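Local coordinates for Dna-binding protein RAP1 (Saccharomyces cerevisiae, PDB 4BJT), which binds DNA at telomeres and at gene regulatory sites and, through its all-helical C-terminal domain, recruits telomere-associated proteins such as Rif1, at residues 55-66 with 142-150. Residues are numbered along the deposited sequence; the frame is centred on the assembly and turned at random.
Sequences EDIYDNIDPDTI and RYFLNMFKD. With EDO (1,2-ethanediol), chain I.
Residues 55-66 run along helix 142-150 in the same direction, with Asp59 nearest Arg142, Ile61 nearest Leu145 and Ile66 nearest Lys149 by their CA atoms; those of Asp59 and Arg142 come within 5.1 Å. At the start of this path Arg142 grips Asp59 side-on: NE reaches OD1 at 2.8 Å in an almost straight bond (170°), and NH2 reaches OD2 at 2.9 Å, both on the syn side but tilted out of the carboxylate plane, as the carboxylate and guanidinium planes stand 40° apart. The bend at chi3 (-62°) turns the guanidinium out of line with its otherwise extended stem, toward Asp59. Glu55 OE1 accepts from Arg142 NH1 at 2.9 Å, its carboxylate nearly perpendicular to the guanidinium, while Glu55 OE2 pairs with Arg189; the resulting salt-bridge network ties residues 55-59 to two helices of the all-helical Rap1 C-terminal domain. One turn on, Asn146 ND2 donates to Tyr58 O (3.0 Å), in the carbonyl plane, and to Arg142 O of its own helix, which fixes the amide's rotation. Beyond it the contact is mainly apolar: Leu145 CD1 rests on Asp59 O, Ile61 CD1 lies against Leu145 CB (4.1 Å) and the Asn146 amide, its CG2 touches Lys149 CD, and Ile66 CG2 meets Phe148 CB at 3.8 Å.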
ATOM      1  N   GLU C  55       6.537  -7.211 -11.866  1.00 20.06           N
ATOM      2  CA  GLU C  55       5.559  -6.744 -10.879  1.00 20.26           C
ATOM      3  C   GLU C  55       4.570  -5.777 -11.535  1.00 21.74           C
ATOM      4  O   GLU C  55       3.559  -5.441 -10.895  1.00 21.22           O
ATOM      5  CB  GLU C  55       6.223  -6.001  -9.724  1.00 21.76           C
ATOM      6  CG  GLU C  55       7.150  -6.852  -8.886  1.00 23.62           C
ATOM      7  CD  GLU C  55       7.741  -6.111  -7.707  1.00 22.40           C
ATOM      8  OE1 GLU C  55       7.385  -4.932  -7.493  1.00 22.23           O
ATOM      9  OE2 GLU C  55       8.567  -6.712  -6.981  1.00 22.57           O
ATOM     10  N   ASP C  56       4.838  -5.304 -12.771  1.00 20.01           N
ATOM     11  CA  ASP C  56       3.948  -4.347 -13.412  1.00 21.29           C
ATOM     12  C   ASP C  56       2.523  -4.882 -13.588  1.00 23.52           C
ATOM     13  O   ASP C  56       1.590  -4.083 -13.616  1.00 23.58           O
ATOM     14  CB  ASP C  56       4.534  -3.806 -14.712  1.00 24.27           C
ATOM     15  CG  ASP C  56       4.759  -4.796 -15.831  1.00 29.23           C
ATOM     16  OD1 ASP C  56       4.248  -5.935 -15.730  1.00 27.09           O
ATOM     17  OD2 ASP C  56       5.389  -4.407 -16.857  1.00 29.96           O
ATOM     18  N   ILE C  57       2.337  -6.209 -13.572  1.00 21.06           N
ATOM     19  CA  ILE C  57       1.004  -6.792 -13.665  1.00 20.74           C
ATOM     20  C   ILE C  57       0.132  -6.402 -12.468  1.00 22.69           C
ATOM     21  O   ILE C  57      -1.100  -6.416 -12.585  1.00 22.96           O
ATOM     22  CB  ILE C  57       1.018  -8.324 -13.855  1.00 23.31           C
ATOM     23  CG1 ILE C  57       1.556  -9.070 -12.614  1.00 23.68           C
ATOM     24  CG2 ILE C  57       1.784  -8.697 -15.138  1.00 27.21           C
ATOM     25  CD1 ILE C  57       1.398 -10.557 -12.670  1.00 30.83           C
ATOM     26  N   TYR C  58       0.746  -6.093 -11.330  1.00 20.32           N
ATOM     27  CA  TYR C  58      -0.004  -5.678 -10.136  1.00 18.39           C
ATOM     28  C   TYR C  58      -0.399  -4.196 -10.191  1.00 21.64           C
ATOM     29  O   TYR C  58      -1.286  -3.764  -9.452  1.00 20.55           O
ATOM     30  CB  TYR C  58       0.803  -5.971  -8.870  1.00 18.63           C
ATOM     31  CG  TYR C  58       1.048  -7.453  -8.698  1.00 19.05           C
ATOM     32  CD1 TYR C  58       0.081  -8.277  -8.135  1.00 21.14           C
ATOM     33  CD2 TYR C  58       2.220  -8.039  -9.143  1.00 20.77           C
ATOM     34  CE1 TYR C  58       0.288  -9.646  -8.007  1.00 21.68           C
ATOM     35  CE2 TYR C  58       2.436  -9.408  -9.025  1.00 21.68           C
ATOM     36  CZ  TYR C  58       1.476 -10.206  -8.437  1.00 23.47           C
ATOM     37  OH  TYR C  58       1.632 -11.575  -8.372  1.00 27.07           O
ATOM     38  N   ASP C  59       0.304  -3.409 -11.003  1.00 20.02           N
ATOM     39  CA  ASP C  59       0.046  -1.979 -11.175  1.00 21.19           C
ATOM     40  C   ASP C  59      -0.873  -1.648 -12.346  1.00 23.01           C
ATOM     41  O   ASP C  59      -1.474  -0.569 -12.356  1.00 23.53           O
ATOM     42  CB  ASP C  59       1.377  -1.256 -11.464  1.00 22.85           C
ATOM     43  CG  ASP C  59       2.359  -1.287 -10.323  1.00 28.98           C
ATOM     44  OD1 ASP C  59       1.907  -1.252  -9.154  1.00 26.99           O
ATOM     45  OD2 ASP C  59       3.582  -1.448 -10.587  1.00 29.09           O
ATOM     46  N   ASN C  60      -0.934  -2.518 -13.351  1.00 22.44           N
ATOM     47  CA  ASN C  60      -1.665  -2.269 -14.602  0.66 22.49           C
ATOM     48  C   ASN C  60      -3.056  -2.868 -14.664  1.00 24.81           C
ATOM     49  O   ASN C  60      -3.638  -2.925 -15.755  1.00 26.82           O
ATOM     50  CB  ASN C  60      -0.834  -2.817 -15.774  0.66 24.27           C
ATOM     51  CG  ASN C  60       0.508  -2.237 -15.908  0.66 37.09           C
ATOM     52  OD1 ASN C  60       0.755  -1.129 -15.451  0.66 34.67           O
ATOM     53  ND2 ASN C  60       1.328  -2.882 -16.713  0.66 32.67           N
ATOM     54  N   ILE C  61      -3.618  -3.272 -13.525  1.00 21.53           N
ATOM     55  CA  ILE C  61      -4.983  -3.801 -13.454  1.00 20.81           C
ATOM     56  C   ILE C  61      -5.881  -2.694 -14.038  1.00 24.12           C
ATOM     57  O   ILE C  61      -5.739  -1.536 -13.657  1.00 22.97           O
ATOM     58  CB  ILE C  61      -5.364  -4.101 -11.985  1.00 22.27           C
ATOM     59  CG1 ILE C  61      -4.607  -5.334 -11.491  1.00 23.33           C
ATOM     60  CG2 ILE C  61      -6.898  -4.294 -11.833  1.00 23.32           C
ATOM     61  CD1 ILE C  61      -4.593  -5.491  -9.997  1.00 22.30           C
ATOM     62  N   ASP C  62      -6.781  -3.046 -14.952  1.00 20.86           N
ATOM     63  CA  ASP C  62      -7.651  -2.070 -15.630  1.00 21.13           C
ATOM     64  C   ASP C  62      -8.690  -1.557 -14.631  1.00 21.73           C
ATOM     65  O   ASP C  62      -9.517  -2.323 -14.148  1.00 22.31           O
ATOM     66  CB  ASP C  62      -8.331  -2.718 -16.829  1.00 23.09           C
ATOM     67  CG  ASP C  62      -9.238  -1.804 -17.629  1.00 32.54           C
ATOM     68  OD1 ASP C  62      -9.493  -0.679 -17.177  1.00 28.73           O
ATOM     69  OD2 ASP C  62      -9.653  -2.202 -18.744  1.00 36.64           O
ATOM     70  N   PRO C  63      -8.646  -0.271 -14.233  1.00 20.60           N
ATOM     71  CA  PRO C  63      -9.614   0.205 -13.234  1.00 20.31           C
ATOM     72  C   PRO C  63     -11.060   0.175 -13.714  1.00 22.09           C
ATOM     73  O   PRO C  63     -11.953   0.075 -12.883  1.00 21.67           O
ATOM     74  CB  PRO C  63      -9.155   1.645 -12.975  1.00 20.87           C
ATOM     75  CG  PRO C  63      -8.529   2.053 -14.260  1.00 24.17           C
ATOM     76  CD  PRO C  63      -7.804   0.832 -14.727  1.00 21.58           C
ATOM     77  N   ASP C  64     -11.283   0.157 -15.027  1.00 22.62           N
ATOM     78  CA  ASP C  64     -12.653   0.122 -15.563  1.00 23.97           C
ATOM     79  C   ASP C  64     -13.332  -1.220 -15.342  1.00 30.42           C
ATOM     80  O   ASP C  64     -14.554  -1.286 -15.422  1.00 33.43           O
ATOM     81  CB  ASP C  64     -12.646   0.443 -17.049  1.00 27.17           C
ATOM     82  CG  ASP C  64     -11.919   1.727 -17.358  1.00 34.51           C
ATOM     83  OD1 ASP C  64     -12.073   2.705 -16.568  1.00 31.73           O
ATOM     84  OD2 ASP C  64     -11.056   1.706 -18.245  1.00 43.78           O
ATOM     85  N   THR C  65     -12.550  -2.261 -15.014  1.00 26.46           N
ATOM     86  CA  THR C  65     -13.059  -3.596 -14.702  1.00 27.74           C
ATOM     87  C   THR C  65     -13.500  -3.680 -13.250  1.00 29.38           C
ATOM     88  O   THR C  65     -14.001  -4.719 -12.846  1.00 30.01           O
ATOM     89  CB  THR C  65     -12.005  -4.689 -14.969  1.00 29.78           C
ATOM     90  OG1 THR C  65     -10.911  -4.619 -14.046  1.00 30.22           O
ATOM     91  CG2 THR C  65     -11.518  -4.695 -16.389  1.00 35.10           C
ATOM     92  N   ILE C  66     -13.302  -2.599 -12.458  1.00 22.50           N
ATOM     93  CA  ILE C  66     -13.641  -2.577 -11.041  1.00 21.00           C
ATOM     94  C   ILE C  66     -14.846  -1.669 -10.843  1.00 23.35           C
ATOM     95  O   ILE C  66     -14.710  -0.445 -10.875  1.00 20.93           O
ATOM     96  CB  ILE C  66     -12.431  -2.087 -10.221  1.00 23.09           C
ATOM     97  CG1 ILE C  66     -11.197  -3.010 -10.416  1.00 24.10           C
ATOM     98  CG2 ILE C  66     -12.800  -2.014  -8.720  1.00 22.30           C
ATOM     99  CD1 ILE C  66      -9.917  -2.507  -9.826  1.00 23.91           C
ATOM    100  N   ARG C 142      -0.941   0.244  -6.221  1.00 20.55           N
ATOM    101  CA  ARG C 142      -0.981  -1.196  -6.269  1.00 19.31           C
ATOM    102  C   ARG C 142      -1.856  -1.746  -5.130  1.00 17.91           C
ATOM    103  O   ARG C 142      -2.594  -2.714  -5.309  1.00 16.81           O
ATOM    104  CB  ARG C 142       0.474  -1.714  -6.096  1.00 20.35           C
ATOM    105  CG  ARG C 142       0.576  -3.166  -6.297  1.00 22.84           C
ATOM    106  CD  ARG C 142       2.021  -3.661  -6.175  1.00 18.43           C
ATOM    107  NE  ARG C 142       2.885  -3.071  -7.193  1.00 19.68           N
ATOM    108  CZ  ARG C 142       4.170  -3.396  -7.367  1.00 22.76           C
ATOM    109  NH1 ARG C 142       4.765  -4.238  -6.539  1.00 19.84           N
ATOM    110  NH2 ARG C 142       4.876  -2.851  -8.352  1.00 21.65           N
ATOM    111  N   TYR C 143      -1.730  -1.161  -3.941  1.00 16.15           N
ATOM    112  CA  TYR C 143      -2.497  -1.609  -2.788  1.00 14.73           C
ATOM    113  C   TYR C 143      -3.976  -1.515  -3.102  1.00 17.47           C
ATOM    114  O   TYR C 143      -4.699  -2.504  -2.970  1.00 17.51           O
ATOM    115  CB  TYR C 143      -2.135  -0.788  -1.546  1.00 17.38           C
ATOM    116  CG  TYR C 143      -2.770  -1.318  -0.277  1.00 17.23           C
ATOM    117  CD1 TYR C 143      -4.127  -1.132  -0.018  1.00 18.07           C
ATOM    118  CD2 TYR C 143      -2.038  -2.087   0.621  1.00 15.86           C
ATOM    119  CE1 TYR C 143      -4.720  -1.657   1.121  1.00 15.77           C
ATOM    120  CE2 TYR C 143      -2.608  -2.564   1.799  1.00 17.59           C
ATOM    121  CZ  TYR C 143      -3.949  -2.359   2.044  1.00 19.68           C
ATOM    122  OH  TYR C 143      -4.464  -2.881   3.205  1.00 22.46           O
ATOM    123  N   PHE C 144      -4.432  -0.351  -3.539  1.00 16.51           N
ATOM    124  CA  PHE C 144      -5.883  -0.187  -3.803  1.00 15.97           C
ATOM    125  C   PHE C 144      -6.373  -1.005  -4.978  1.00 17.65           C
ATOM    126  O   PHE C 144      -7.439  -1.607  -4.884  1.00 17.25           O
ATOM    127  CB  PHE C 144      -6.242   1.291  -3.979  1.00 16.31           C
ATOM    128  CG  PHE C 144      -6.173   2.044  -2.683  1.00 16.64           C
ATOM    129  CD1 PHE C 144      -7.118   1.844  -1.704  1.00 19.20           C
ATOM    130  CD2 PHE C 144      -5.130   2.903  -2.418  1.00 18.86           C
ATOM    131  CE1 PHE C 144      -7.033   2.510  -0.483  1.00 19.49           C
ATOM    132  CE2 PHE C 144      -5.036   3.547  -1.181  1.00 22.70           C
ATOM    133  CZ  PHE C 144      -5.991   3.347  -0.230  1.00 20.61           C
ATOM    134  N   LEU C 145      -5.622  -1.065  -6.095  1.00 15.34           N
ATOM    135  CA  LEU C 145      -6.105  -1.855  -7.224  1.00 16.25           C
ATOM    136  C   LEU C 145      -6.306  -3.296  -6.837  1.00 16.91           C
ATOM    137  O   LEU C 145      -7.286  -3.911  -7.243  1.00 18.78           O
ATOM    138  CB  LEU C 145      -5.138  -1.797  -8.399  1.00 18.34           C
ATOM    139  CG  LEU C 145      -5.058  -0.462  -9.133  1.00 22.19           C
ATOM    140  CD1 LEU C 145      -3.779  -0.387  -9.990  1.00 23.04           C
ATOM    141  CD2 LEU C 145      -6.309  -0.228  -9.985  1.00 20.00           C
ATOM    142  N   ASN C 146      -5.342  -3.872  -6.090  1.00 15.99           N
ATOM    143  CA  ASN C 146      -5.423  -5.282  -5.715  1.00 17.14           C
ATOM    144  C   ASN C 146      -6.459  -5.515  -4.622  1.00 19.78           C
ATOM    145  O   ASN C 146      -7.199  -6.486  -4.683  1.00 19.92           O
ATOM    146  CB  ASN C 146      -4.042  -5.830  -5.372  1.00 16.07           C
ATOM    147  CG  ASN C 146      -3.230  -5.998  -6.634  1.00 18.11           C
ATOM    148  OD1 ASN C 146      -3.274  -7.040  -7.273  1.00 20.09           O
ATOM    149  ND2 ASN C 146      -2.530  -4.980  -7.028  1.00 17.28           N
ATOM    150  N   MET C 147      -6.568  -4.609  -3.658  1.00 17.03           N
ATOM    151  CA  MET C 147      -7.606  -4.671  -2.635  1.00 16.45           C
ATOM    152  C   MET C 147      -8.976  -4.700  -3.295  1.00 20.03           C
ATOM    153  O   MET C 147      -9.826  -5.529  -2.973  1.00 19.74           O
ATOM    154  CB  MET C 147      -7.487  -3.438  -1.722  1.00 18.18           C
ATOM    155  CG  MET C 147      -8.619  -3.326  -0.683  1.00 20.82           C
ATOM    156  SD  MET C 147      -8.546  -1.662   0.012  1.00 24.14           S
ATOM    157  CE  MET C 147      -9.990  -1.619   1.140  1.00 22.52           C
ATOM    158  N   PHE C 148      -9.195  -3.779  -4.212  1.00 18.22           N
ATOM    159  CA  PHE C 148     -10.487  -3.672  -4.874  1.00 17.07           C
ATOM    160  C   PHE C 148     -10.786  -4.833  -5.806  1.00 22.41           C
ATOM    161  O   PHE C 148     -11.921  -5.325  -5.804  1.00 23.92           O
ATOM    162  CB  PHE C 148     -10.582  -2.371  -5.660  1.00 16.78           C
ATOM    163  CG  PHE C 148     -10.446  -1.059  -4.917  1.00 15.70           C
ATOM    164  CD1 PHE C 148     -10.728  -0.973  -3.562  1.00 17.36           C
ATOM    165  CD2 PHE C 148     -10.298   0.128  -5.616  1.00 19.93           C
ATOM    166  CE1 PHE C 148     -10.702   0.259  -2.907  1.00 18.53           C
ATOM    167  CE2 PHE C 148     -10.282   1.345  -4.960  1.00 20.19           C
ATOM    168  CZ  PHE C 148     -10.543   1.404  -3.620  1.00 18.77           C
ATOM    169  N   LYS C 149      -9.800  -5.268  -6.609  1.00 20.87           N
ATOM    170  CA  LYS C 149     -10.034  -6.382  -7.528  0.58 21.80           C
ATOM    171  C   LYS C 149     -10.297  -7.673  -6.753  1.00 28.63           C
ATOM    172  O   LYS C 149     -11.219  -8.413  -7.109  1.00 31.26           O
ATOM    173  CB  LYS C 149      -8.845  -6.559  -8.491  0.58 23.02           C
ATOM    174  CG  LYS C 149      -9.108  -7.536  -9.644  0.58 27.56           C
ATOM    175  CD  LYS C 149      -7.857  -7.792 -10.486  0.58 33.00           C
ATOM    176  CE  LYS C 149      -8.056  -8.906 -11.484  0.58 42.00           C
ATOM    177  NZ  LYS C 149      -6.907  -9.018 -12.419  0.58 47.83           N
ATOM    178  N   ASP C 150      -9.500  -7.949  -5.715  1.00 26.37           N
ATOM    179  CA  ASP C 150      -9.591  -9.188  -4.938  1.00 27.79           C
ATOM    180  C   ASP C 150     -10.689  -9.169  -3.882  1.00 27.70           C
ATOM    181  O   ASP C 150     -10.972 -10.225  -3.313  1.00 27.51           O
ATOM    182  CB  ASP C 150      -8.254  -9.488  -4.236  1.00 30.23           C
ATOM    183  CG  ASP C 150      -6.999  -9.625  -5.095  1.00 48.46           C
ATOM    184  OD1 ASP C 150      -7.130  -9.933  -6.299  1.00 49.44           O
ATOM    185  OD2 ASP C 150      -5.882  -9.465  -4.540  1.00 55.84           O
TER
HETATM  186  C1  EDO I1828      -1.993  -9.935 -11.144  1.00 37.57           C
HETATM  187  O1  EDO I1828      -2.836  -8.908 -10.605  1.00 46.93           O
HETATM  188  C2  EDO I1828      -2.617 -10.439 -12.462  1.00 44.55           C
HETATM  189  O2  EDO I1828      -2.548  -9.417 -13.433  1.00 50.11           O
HETATM  190  O   HOH W   1       1.605   1.163  -7.510  1.00 30.96           O